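Local coordinates for initiator protein NS1 (Murine minute virus, PDB 4R94) that nicks DNA at the viral replication origin through its N-terminal, magnesium-dependent nickase domain, the part modelled here, and as a whole protein also unwinds DNA as an ATP-driven helicase, at residues S27-E33 with N180-L186; S154-V158 with L173-E178; Q139-K143 with K195-C200. Residue numbers count along the deposited sequence, not the author numbering.

Contact 1: residues S27-E33 with N180-L186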
loop_
_atom_site.group_PDB
_atom_site.type_symbol
_atom_site.label_atom_id
_atom_site.label_comp_id
_atom_site.label_asym_id
_atom_site.label_seq_id
_atom_site.Cartn_x
_atom_site.Cartn_y
_atom_site.Cartn_z
ATOM N N SER A 27 -0.222 4.232 -10.509
ATOM C CA SER A 27 -0.266 2.956 -9.820
ATOM C C SER A 27 1.132 2.609 -9.346
ATOM O O SER A 27 2.062 2.504 -10.153
ATOM C CB SER A 27 -0.813 1.866 -10.750
ATOM O OG SER A 27 -0.610 0.569 -10.194
ATOM N N PHE A 28 1.294 2.496 -8.029
ATOM C CA PHE A 28 2.566 2.094 -7.423
ATOM C C PHE A 28 2.434 0.782 -6.658
ATOM O O PHE A 28 1.352 0.424 -6.200
ATOM C CB PHE A 28 3.077 3.148 -6.423
ATOM C CG PHE A 28 3.328 4.498 -7.018
ATOM C CD1 PHE A 28 4.490 4.753 -7.729
ATOM C CD2 PHE A 28 2.412 5.527 -6.836
ATOM C CE1 PHE A 28 4.736 5.995 -8.255
ATOM C CE2 PHE A 28 2.654 6.792 -7.370
ATOM C CZ PHE A 28 3.810 7.010 -8.101
ATOM N N VAL A 29 3.542 0.070 -6.506
ATOM C CA VAL A 29 3.612 -1.018 -5.538
ATOM C C VAL A 29 4.793 -0.774 -4.609
ATOM O O VAL A 29 5.917 -0.511 -5.055
ATOM C CB VAL A 29 3.750 -2.399 -6.214
ATOM C CG1 VAL A 29 3.899 -3.481 -5.177
ATOM C CG2 VAL A 29 2.524 -2.678 -7.069
ATOM N N PHE A 30 4.510 -0.812 -3.309
ATOM C CA PHE A 30 5.530 -0.738 -2.271
ATOM C C PHE A 30 5.838 -2.161 -1.867
ATOM O O PHE A 30 4.923 -2.954 -1.601
ATOM C CB PHE A 30 5.042 0.071 -1.066
ATOM C CG PHE A 30 4.990 1.572 -1.294
ATOM C CD1 PHE A 30 4.031 2.139 -2.127
ATOM C CD2 PHE A 30 5.874 2.408 -0.622
ATOM C CE1 PHE A 30 3.975 3.519 -2.310
ATOM C CE2 PHE A 30 5.823 3.784 -0.791
ATOM C CZ PHE A 30 4.880 4.346 -1.632
ATOM N N LYS A 31 7.116 -2.508 -1.829
ATOM C CA LYS A 31 7.457 -3.876 -1.438
ATOM C C LYS A 31 8.764 -3.928 -0.690
ATOM O O LYS A 31 9.388 -2.905 -0.432
ATOM C CB LYS A 31 7.525 -4.779 -2.671
ATOM C CG LYS A 31 8.630 -4.409 -3.617
ATOM C CD LYS A 31 8.483 -5.189 -4.923
ATOM C CE LYS A 31 9.428 -4.673 -5.981
ATOM N NZ LYS A 31 9.126 -5.312 -7.307
ATOM N N ASN A 32 9.168 -5.131 -0.320
ATOM C CA ASN A 32 10.547 -5.334 0.108
ATOM C C ASN A 32 10.981 -6.692 -0.405
ATOM O O ASN A 32 10.172 -7.455 -0.939
ATOM C CB ASN A 32 10.734 -5.195 1.627
ATOM C CG ASN A 32 9.866 -6.138 2.448
ATOM O OD1 ASN A 32 9.511 -7.227 2.018
ATOM N ND2 ASN A 32 9.557 -5.719 3.670
ATOM N N GLU A 33 12.278 -6.936 -0.332
ATOM C CA GLU A 33 12.848 -8.196 -0.800
ATOM C C GLU A 33 13.764 -8.677 0.290
ATOM O O GLU A 33 14.235 -7.886 1.098
ATOM C CB GLU A 33 13.603 -8.013 -2.119
ATOM C CG GLU A 33 12.694 -7.588 -3.261
ATOM C CD GLU A 33 13.438 -7.270 -4.531
ATOM O OE1 GLU A 33 14.680 -7.417 -4.544
ATOM O OE2 GLU A 33 12.771 -6.866 -5.514
ATOM N N ASN A 180 17.258 -1.570 -6.240
ATOM C CA ASN A 180 16.370 -2.639 -6.655
ATOM C C ASN A 180 14.899 -2.229 -6.719
ATOM O O ASN A 180 14.019 -3.087 -6.828
ATOM C CB ASN A 180 16.517 -3.839 -5.728
ATOM C CG ASN A 180 17.789 -4.624 -5.994
ATOM O OD1 ASN A 180 17.833 -5.464 -6.888
ATOM N ND2 ASN A 180 18.822 -4.351 -5.226
ATOM N N GLU A 181 14.659 -0.923 -6.641
ATOM C CA GLU A 181 13.340 -0.337 -6.844
ATOM C C GLU A 181 12.259 -1.013 -6.019
ATOM O O GLU A 181 11.351 -1.656 -6.564
ATOM C CB GLU A 181 12.966 -0.389 -8.328
ATOM C CG GLU A 181 13.867 0.470 -9.193
ATOM C CD GLU A 181 13.287 0.727 -10.574
ATOM O OE1 GLU A 181 12.416 -0.046 -11.033
ATOM O OE2 GLU A 181 13.706 1.722 -11.193
ATOM N N TRP A 182 12.354 -0.858 -4.701
ATOM C CA TRP A 182 11.337 -1.411 -3.822
ATOM C C TRP A 182 10.050 -0.575 -3.837
ATOM O O TRP A 182 9.095 -0.902 -3.129
ATOM C CB TRP A 182 11.875 -1.523 -2.393
ATOM C CG TRP A 182 12.877 -2.639 -2.218
ATOM C CD1 TRP A 182 13.464 -3.387 -3.201
ATOM C CD2 TRP A 182 13.394 -3.134 -0.978
ATOM N NE1 TRP A 182 14.325 -4.313 -2.644
ATOM C CE2 TRP A 182 14.297 -4.175 -1.281
ATOM C CE3 TRP A 182 13.184 -2.793 0.362
ATOM C CZ2 TRP A 182 14.990 -4.877 -0.293
ATOM C CZ3 TRP A 182 13.873 -3.485 1.344
ATOM C CH2 TRP A 182 14.762 -4.518 1.010
ATOM N N VAL A 183 10.039 0.514 -4.608
ATOM C CA VAL A 183 8.770 1.082 -5.044
ATOM C C VAL A 183 8.727 0.999 -6.554
ATOM O O VAL A 183 9.615 1.543 -7.213
ATOM C CB VAL A 183 8.577 2.549 -4.638
ATOM C CG1 VAL A 183 7.240 3.042 -5.148
ATOM C CG2 VAL A 183 8.661 2.713 -3.103
ATOM N N THR A 184 7.719 0.322 -7.105
ATOM C CA THR A 184 7.585 0.234 -8.559
ATOM C C THR A 184 6.449 1.132 -9.052
ATOM O O THR A 184 5.523 1.443 -8.303
ATOM C CB THR A 184 7.333 -1.211 -9.029
ATOM O OG1 THR A 184 6.086 -1.694 -8.518
ATOM C CG2 THR A 184 8.451 -2.134 -8.589
ATOM N N LEU A 185 6.533 1.522 -10.324
ATOM C CA LEU A 185 5.530 2.343 -10.993
ATOM C C LEU A 185 5.014 1.596 -12.222
ATOM O O LEU A 185 5.809 1.075 -13.001
ATOM C CB LEU A 185 6.142 3.686 -11.399
ATOM C CG LEU A 185 5.356 4.543 -12.390
ATOM C CD1 LEU A 185 4.153 5.193 -11.721
ATOM C CD2 LEU A 185 6.301 5.573 -13.013
ATOM N N LEU A 186 3.701 1.540 -12.388
ATOM C CA LEU A 186 3.115 0.868 -13.553
ATOM C C LEU A 186 3.473 1.622 -14.827
ATOM O O LEU A 186 3.272 2.834 -14.916
ATOM C CB LEU A 186 1.596 0.766 -13.430
ATOM C CG LEU A 186 0.963 -0.040 -14.576
ATOM C CD1 LEU A 186 1.340 -1.506 -14.438
ATOM C CD2 LEU A 186 -0.550 0.135 -14.592
HETATM O O HOH W 1 1.234 4.411 -13.038
HETATM O O HOH W 2 11.290 -3.839 -8.375
HETATM O O HOH W 3 13.258 -5.539 -7.585
HETATM O O HOH W 4 15.386 -7.120 -7.188
#
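Strand 183-185 adds itself antiparallel to strand 24-31 in the central antiparallel sheet of this HUH-type rolling-circle nickase domain, the short axes 4.7 Å apart. Four backbone hydrogen bonds set the register. Val29 and Thr184 form the hydrogen-bonded pair, with Val29 N giving to Thr184 O (3.0 Å) and Thr184 N giving to Val29 O (2.9 Å). Leu186 N reaches Ser27 O at 2.9 Å, and Lys31 N reaches Trp182 O at the same distance, so the ladder runs on past both ends of strand 183-185. Phe28 and Phe30 turn their backbones to strand 125-134 and bond to Val130 and Cys128 respectively; Lys31 O goes to Trp153 and Val183 O to Arg146.

On one face Phe28, Phe30, Val183 and Leu185 line up; Phe28 and Val183 pack against helix 142-160, Phe30 reaches helix 81-104, and Val183 CG2 lies over the Phe30 ring. The other face carries Val29 and Thr184, and the Val29 side chain comes within about 4 Å of those of the metal ligands His127 and His129. Beyond Lys31, Asn32 lies against the Trp182 indole, its CA 3.8 Å from the centroid of the six-membered ring; Asn32 ND2 is taken by Trp44 O.

Water satisfies much of the polar fringe. One molecule joins Ser27 N to Leu186 O, and another accepts from Lys31 NZ (2.8 Å) and lies 2.8 Å from Glu181 O. A third lies 2.5 Å from Glu33 OE2 and 2.7 Å from Asn180 O.

Contact 2: residues S154-V158 with L173-E178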
loop_
_atom_site.group_PDB
_atom_site.type_symbol
_atom_site.label_atom_id
_atom_site.label_comp_id
_atom_site.label_asym_id
_atom_site.label_seq_id
_atom_site.Cartn_x
_atom_site.Cartn_y
_atom_site.Cartn_z
ATOM N N SER A 154 12.825 3.761 1.387
ATOM C CA SER A 154 14.080 3.140 1.808
ATOM C C SER A 154 14.537 3.767 3.120
ATOM O O SER A 154 15.000 3.070 4.023
ATOM C CB SER A 154 15.155 3.287 0.730
ATOM O OG SER A 154 15.436 4.655 0.458
ATOM N N ARG A 155 14.368 5.082 3.231
ATOM C CA ARG A 155 14.735 5.781 4.455
ATOM C C ARG A 155 13.963 5.279 5.656
ATOM O O ARG A 155 14.561 5.001 6.709
ATOM C CB ARG A 155 14.522 7.285 4.293
ATOM C CG ARG A 155 15.656 7.932 3.534
ATOM C CD ARG A 155 15.407 9.392 3.291
ATOM N NE ARG A 155 15.486 10.161 4.534
ATOM C CZ ARG A 155 15.258 11.467 4.616
ATOM N NH1 ARG A 155 14.948 12.153 3.525
ATOM N NH2 ARG A 155 15.345 12.081 5.788
ATOM N N TRP A 156 12.643 5.170 5.513
ATOM C CA TRP A 156 11.817 4.712 6.629
ATOM C C TRP A 156 12.047 3.246 6.968
ATOM O O TRP A 156 12.065 2.879 8.140
ATOM C CB TRP A 156 10.332 4.950 6.334
ATOM C CG TRP A 156 9.924 6.338 6.658
ATOM C CD1 TRP A 156 9.581 7.324 5.778
ATOM C CD2 TRP A 156 9.891 6.936 7.963
ATOM N NE1 TRP A 156 9.297 8.485 6.455
ATOM C CE2 TRP A 156 9.479 8.274 7.800
ATOM C CE3 TRP A 156 10.144 6.458 9.254
ATOM C CZ2 TRP A 156 9.323 9.148 8.877
ATOM C CZ3 TRP A 156 9.987 7.330 10.329
ATOM C CH2 TRP A 156 9.576 8.655 10.129
ATOM N N LEU A 157 12.222 2.395 5.955
ATOM C CA LEU A 157 12.506 0.998 6.232
ATOM C C LEU A 157 13.770 0.823 7.066
ATOM O O LEU A 157 13.796 0.029 8.003
ATOM C CB LEU A 157 12.641 0.198 4.934
ATOM C CG LEU A 157 11.334 -0.064 4.193
ATOM C CD1 LEU A 157 11.641 -0.780 2.887
ATOM C CD2 LEU A 157 10.341 -0.899 5.016
ATOM N N VAL A 158 14.819 1.560 6.734
ATOM C CA VAL A 158 16.065 1.410 7.488
ATOM C C VAL A 158 15.867 1.908 8.923
ATOM O O VAL A 158 16.460 1.375 9.865
ATOM C CB VAL A 158 17.228 2.154 6.779
ATOM C CG1 VAL A 158 18.438 2.315 7.702
ATOM C CG2 VAL A 158 17.579 1.423 5.443
ATOM N N LEU A 173 21.729 -1.504 3.135
ATOM C CA LEU A 173 20.309 -1.823 3.039
ATOM C C LEU A 173 19.573 -0.680 2.349
ATOM O O LEU A 173 18.726 -0.907 1.488
ATOM C CB LEU A 173 19.719 -2.088 4.427
ATOM C CG LEU A 173 18.221 -2.384 4.494
ATOM C CD1 LEU A 173 17.889 -3.573 3.585
ATOM C CD2 LEU A 173 17.802 -2.669 5.912
ATOM N N ARG A 174 19.925 0.547 2.723
ATOM C CA ARG A 174 19.346 1.736 2.113
ATOM C C ARG A 174 19.570 1.737 0.597
ATOM O O ARG A 174 18.638 1.985 -0.180
ATOM C CB ARG A 174 19.946 2.992 2.772
ATOM C CG ARG A 174 19.606 4.298 2.084
ATOM C CD ARG A 174 18.229 4.817 2.488
ATOM N NE ARG A 174 17.783 5.802 1.518
ATOM C CZ ARG A 174 18.132 7.081 1.555
ATOM N NH1 ARG A 174 18.888 7.526 2.551
ATOM N NH2 ARG A 174 17.698 7.919 0.622
ATOM N N GLU A 175 20.787 1.419 0.155
ATOM C CA GLU A 175 21.046 1.447 -1.285
ATOM C C GLU A 175 20.440 0.239 -2.025
ATOM O O GLU A 175 20.076 0.365 -3.185
ATOM C CB GLU A 175 22.550 1.575 -1.581
ATOM C CG GLU A 175 23.463 0.519 -1.011
ATOM C CD GLU A 175 24.939 0.861 -1.229
ATOM O OE1 GLU A 175 25.776 -0.068 -1.272
ATOM O OE2 GLU A 175 25.259 2.065 -1.362
ATOM N N ILE A 176 20.304 -0.907 -1.358
ATOM C CA ILE A 176 19.614 -2.046 -1.962
ATOM C C ILE A 176 18.162 -1.686 -2.238
ATOM O O ILE A 176 17.659 -1.927 -3.334
ATOM C CB ILE A 176 19.665 -3.299 -1.074
ATOM C CG1 ILE A 176 21.083 -3.880 -1.057
ATOM C CG2 ILE A 176 18.690 -4.359 -1.575
ATOM C CD1 ILE A 176 21.282 -4.950 -0.005
ATOM N N ALA A 177 17.501 -1.077 -1.256
ATOM C CA ALA A 177 16.081 -0.759 -1.407
ATOM C C ALA A 177 15.838 0.239 -2.542
ATOM O O ALA A 177 14.784 0.213 -3.188
ATOM C CB ALA A 177 15.525 -0.228 -0.099
ATOM N N GLU A 178 16.822 1.096 -2.801
ATOM C CA GLU A 178 16.710 2.064 -3.890
ATOM C C GLU A 178 17.101 1.491 -5.247
ATOM O O GLU A 178 16.371 1.638 -6.230
ATOM C CB GLU A 178 17.571 3.283 -3.586
ATOM C CG GLU A 178 17.152 3.999 -2.333
ATOM C CD GLU A 178 17.249 5.493 -2.472
ATOM O OE1 GLU A 178 17.701 5.962 -3.540
ATOM O OE2 GLU A 178 16.866 6.203 -1.520
#
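Start at Ser154, whose p rotamer (chi1 61°) sets OG beside Arg174: Arg174 NE donates to Ser154 OG over 2.8 Å. OG also lies in hydrogen-bonding reach of the Asn150 and Val151 carbonyls of its own helix, which share its single proton at best. Ser154 CB rests 3.6 Å from Ala177 CB, a small-on-small meeting where the two backbones come nearest, CA to CA 5.4 Å. These are neighbouring helices of one helical hairpin, 142-160 and 167-179, their local axes 9.0 Å apart and inclined at 141°, so roughly antiparallel.

Arg174 leaves its CA sideways, but chi2 at 82° (p) and chi4 at -84° bring the guanidinium back towards the partner helix. There Arg155 CG covers one face of it, 3.3 Å from Arg174 CZ, while Arg174 NH2 makes a salt bridge to Glu178 OE2 at 2.9 Å, one turn along the same helix. One turn on from Ser154, Val158 in its t rotamer places CG2 4.0 Å from Leu173 CG and 3.7 Å from Arg174 N.

Contact 3: residues Q139-K143 with K195-C200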
loop_
_atom_site.group_PDB
_atom_site.type_symbol
_atom_site.label_atom_id
_atom_site.label_comp_id
_atom_site.label_asym_id
_atom_site.label_seq_id
_atom_site.Cartn_x
_atom_site.Cartn_y
_atom_site.Cartn_z
ATOM N N GLN A 139 0.699 12.860 -15.864
ATOM C CA GLN A 139 1.437 11.646 -16.234
ATOM C C GLN A 139 2.965 11.797 -16.290
ATOM O O GLN A 139 3.706 10.900 -15.863
ATOM C CB GLN A 139 0.948 11.126 -17.592
ATOM C CG GLN A 139 2.018 10.339 -18.328
ATOM C CD GLN A 139 1.477 9.244 -19.201
ATOM O OE1 GLN A 139 0.280 8.944 -19.183
ATOM N NE2 GLN A 139 2.363 8.625 -19.977
ATOM N N ALA A 140 3.439 12.927 -16.805
ATOM C CA ALA A 140 4.876 13.145 -16.952
ATOM C C ALA A 140 5.623 13.169 -15.614
ATOM O O ALA A 140 6.843 13.070 -15.591
ATOM C CB ALA A 140 5.133 14.441 -17.710
ATOM N N GLN A 141 4.884 13.286 -14.511
ATOM C CA GLN A 141 5.479 13.371 -13.177
ATOM C C GLN A 141 5.652 11.997 -12.526
ATOM O O GLN A 141 6.203 11.893 -11.418
ATOM C CB GLN A 141 4.627 14.253 -12.270
ATOM C CG GLN A 141 4.429 15.678 -12.758
ATOM C CD GLN A 141 3.491 16.466 -11.860
ATOM O OE1 GLN A 141 2.427 15.977 -11.468
ATOM N NE2 GLN A 141 3.886 17.688 -11.518
ATOM N N GLY A 142 5.178 10.954 -13.196
ATOM C CA GLY A 142 5.200 9.610 -12.632
ATOM C C GLY A 142 6.568 9.111 -12.218
ATOM O O GLY A 142 6.741 8.594 -11.105
ATOM N N LYS A 143 7.548 9.259 -13.104
ATOM C CA LYS A 143 8.917 8.824 -12.814
ATOM C C LYS A 143 9.507 9.523 -11.595
ATOM O O LYS A 143 10.144 8.881 -10.763
ATOM C CB LYS A 143 9.820 9.067 -14.019
ATOM C CG LYS A 143 9.574 8.106 -15.174
ATOM C CD LYS A 143 10.050 8.715 -16.482
ATOM C CE LYS A 143 10.407 7.643 -17.490
ATOM N NZ LYS A 143 11.650 6.927 -17.083
ATOM N N LYS A 195 12.416 3.004 -24.180
ATOM C CA LYS A 195 11.775 3.929 -23.259
ATOM C C LYS A 195 10.585 3.283 -22.545
ATOM O O LYS A 195 9.912 2.405 -23.091
ATOM C CB LYS A 195 11.336 5.190 -24.012
ATOM C CG LYS A 195 10.741 6.274 -23.124
ATOM C CD LYS A 195 10.801 7.646 -23.781
ATOM C CE LYS A 195 10.082 8.701 -22.939
ATOM N NZ LYS A 195 10.639 8.827 -21.560
ATOM N N ASP A 196 10.346 3.700 -21.306
ATOM C CA ASP A 196 9.143 3.286 -20.603
ATOM C C ASP A 196 8.249 4.505 -20.397
ATOM O O ASP A 196 8.730 5.600 -20.101
ATOM C CB ASP A 196 9.486 2.626 -19.269
ATOM C CG ASP A 196 10.375 3.493 -18.418
ATOM O OD1 ASP A 196 11.611 3.424 -18.586
ATOM O OD2 ASP A 196 9.836 4.257 -17.592
ATOM N N TYR A 197 6.951 4.317 -20.592
ATOM C CA TYR A 197 5.983 5.384 -20.409
ATOM C C TYR A 197 5.106 5.059 -19.222
ATOM O O TYR A 197 4.626 3.940 -19.102
ATOM C CB TYR A 197 5.109 5.555 -21.651
ATOM C CG TYR A 197 5.841 6.053 -22.872
ATOM C CD1 TYR A 197 6.117 7.404 -23.029
ATOM C CD2 TYR A 197 6.232 5.175 -23.880
ATOM C CE1 TYR A 197 6.768 7.869 -24.150
ATOM C CE2 TYR A 197 6.892 5.631 -25.008
ATOM C CZ TYR A 197 7.153 6.978 -25.140
ATOM O OH TYR A 197 7.805 7.452 -26.259
ATOM N N THR A 198 4.912 6.032 -18.347
ATOM C CA THR A 198 4.022 5.864 -17.205
ATOM C C THR A 198 2.622 5.502 -17.670
ATOM O O THR A 198 2.098 6.137 -18.596
ATOM C CB THR A 198 3.976 7.138 -16.380
ATOM O OG1 THR A 198 5.293 7.393 -15.877
ATOM C CG2 THR A 198 2.978 7.008 -15.221
ATOM N N LYS A 199 2.030 4.479 -17.048
ATOM C CA LYS A 199 0.668 4.050 -17.396
ATOM C C LYS A 199 -0.300 4.406 -16.271
ATOM O O LYS A 199 -0.369 3.706 -15.258
ATOM C CB LYS A 199 0.626 2.541 -17.668
ATOM C CG LYS A 199 -0.758 1.997 -18.091
ATOM C CD LYS A 199 -0.661 0.542 -18.500
ATOM C CE LYS A 199 -2.042 -0.029 -18.807
ATOM N NZ LYS A 199 -1.978 -1.504 -18.933
ATOM N N CYS A 200 -1.045 5.487 -16.443
ATOM C CA CYS A 200 -2.050 5.840 -15.460
ATOM C C CYS A 200 -3.206 4.854 -15.559
ATOM O O CYS A 200 -3.454 4.254 -16.621
ATOM C CB CYS A 200 -2.517 7.277 -15.656
ATOM S SG CYS A 200 -1.193 8.481 -15.360
HETATM O O HOH W 5 6.433 9.826 -15.913
HETATM O O HOH W 6 -1.213 6.602 -19.141
#
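In this HUH-type rolling-circle nickase fold, the turn leading into helix 142-160 meets the loop between strands 183-185 and 201-202, in the part that starts at Lys195, the last of the origin-binding residues 191-195. Gln139 comes first and covers the most ground. Its side chain stretches along the loop, CB resting 4.1 Å from Cys200 SG, and its amide end lies beside the Thr198 carbonyl. Gln139 NE2 is 2.9 Å from Thr198 O, yet the angle is too poor for a hydrogen bond. The better polar link runs through water: one molecule donates to Gln139 OE1 (2.8 Å) and accepts from Cys200 N (2.9 Å).

The chain then turns, Gly142 N bonding back to Gln139 O at 3.0 Å. Gly142 is where the two backbones come nearest, with CA atoms of Gly142 and Thr198 6.0 Å apart. A CB on Gly142 would collide with Thr198 OG1, so the bare CA lets the threonine side chain sit against the helix start, Thr198 OG1 3.9 Å from Gly142 CA. The side chains of Thr198 and Cys200 also touch Phe26 of strand 24-31.

Lys143 closes the walk at the exposed end. Its chi4 (m, -70°) turns NZ toward Asp196, and Lys143 NZ makes a salt bridge with Asp196 OD2 at 3.3 Å, weak as a hydrogen bond. The backbone N of Lys143 gives to a second water, 3.1 Å away, which also donates to Gln139 O at 2.9 Å and lies 2.7 Å from Thr198 OG1.

Contact 1 is the most central, its centre about 10 Å from that of the chain; the centres of contacts 2 and 3 are about 17 and 19 Å away, and all three are only partly buried. The sheet contact has a backbone ladder and aromatic packing; the helices share small-residue and apolar packing and one Arg-Ser hydrogen bond, the arginine being paired with a glutamate of its own helix; the loop relies on waters and a peripheral salt bridge. Helix 142-160 serves both outer contacts, which do not touch. Contact 1 meets each: Trp182 packs on Leu157, Leu173 and Ile176, and Leu185 CD2 packs against Thr198 and Gly142.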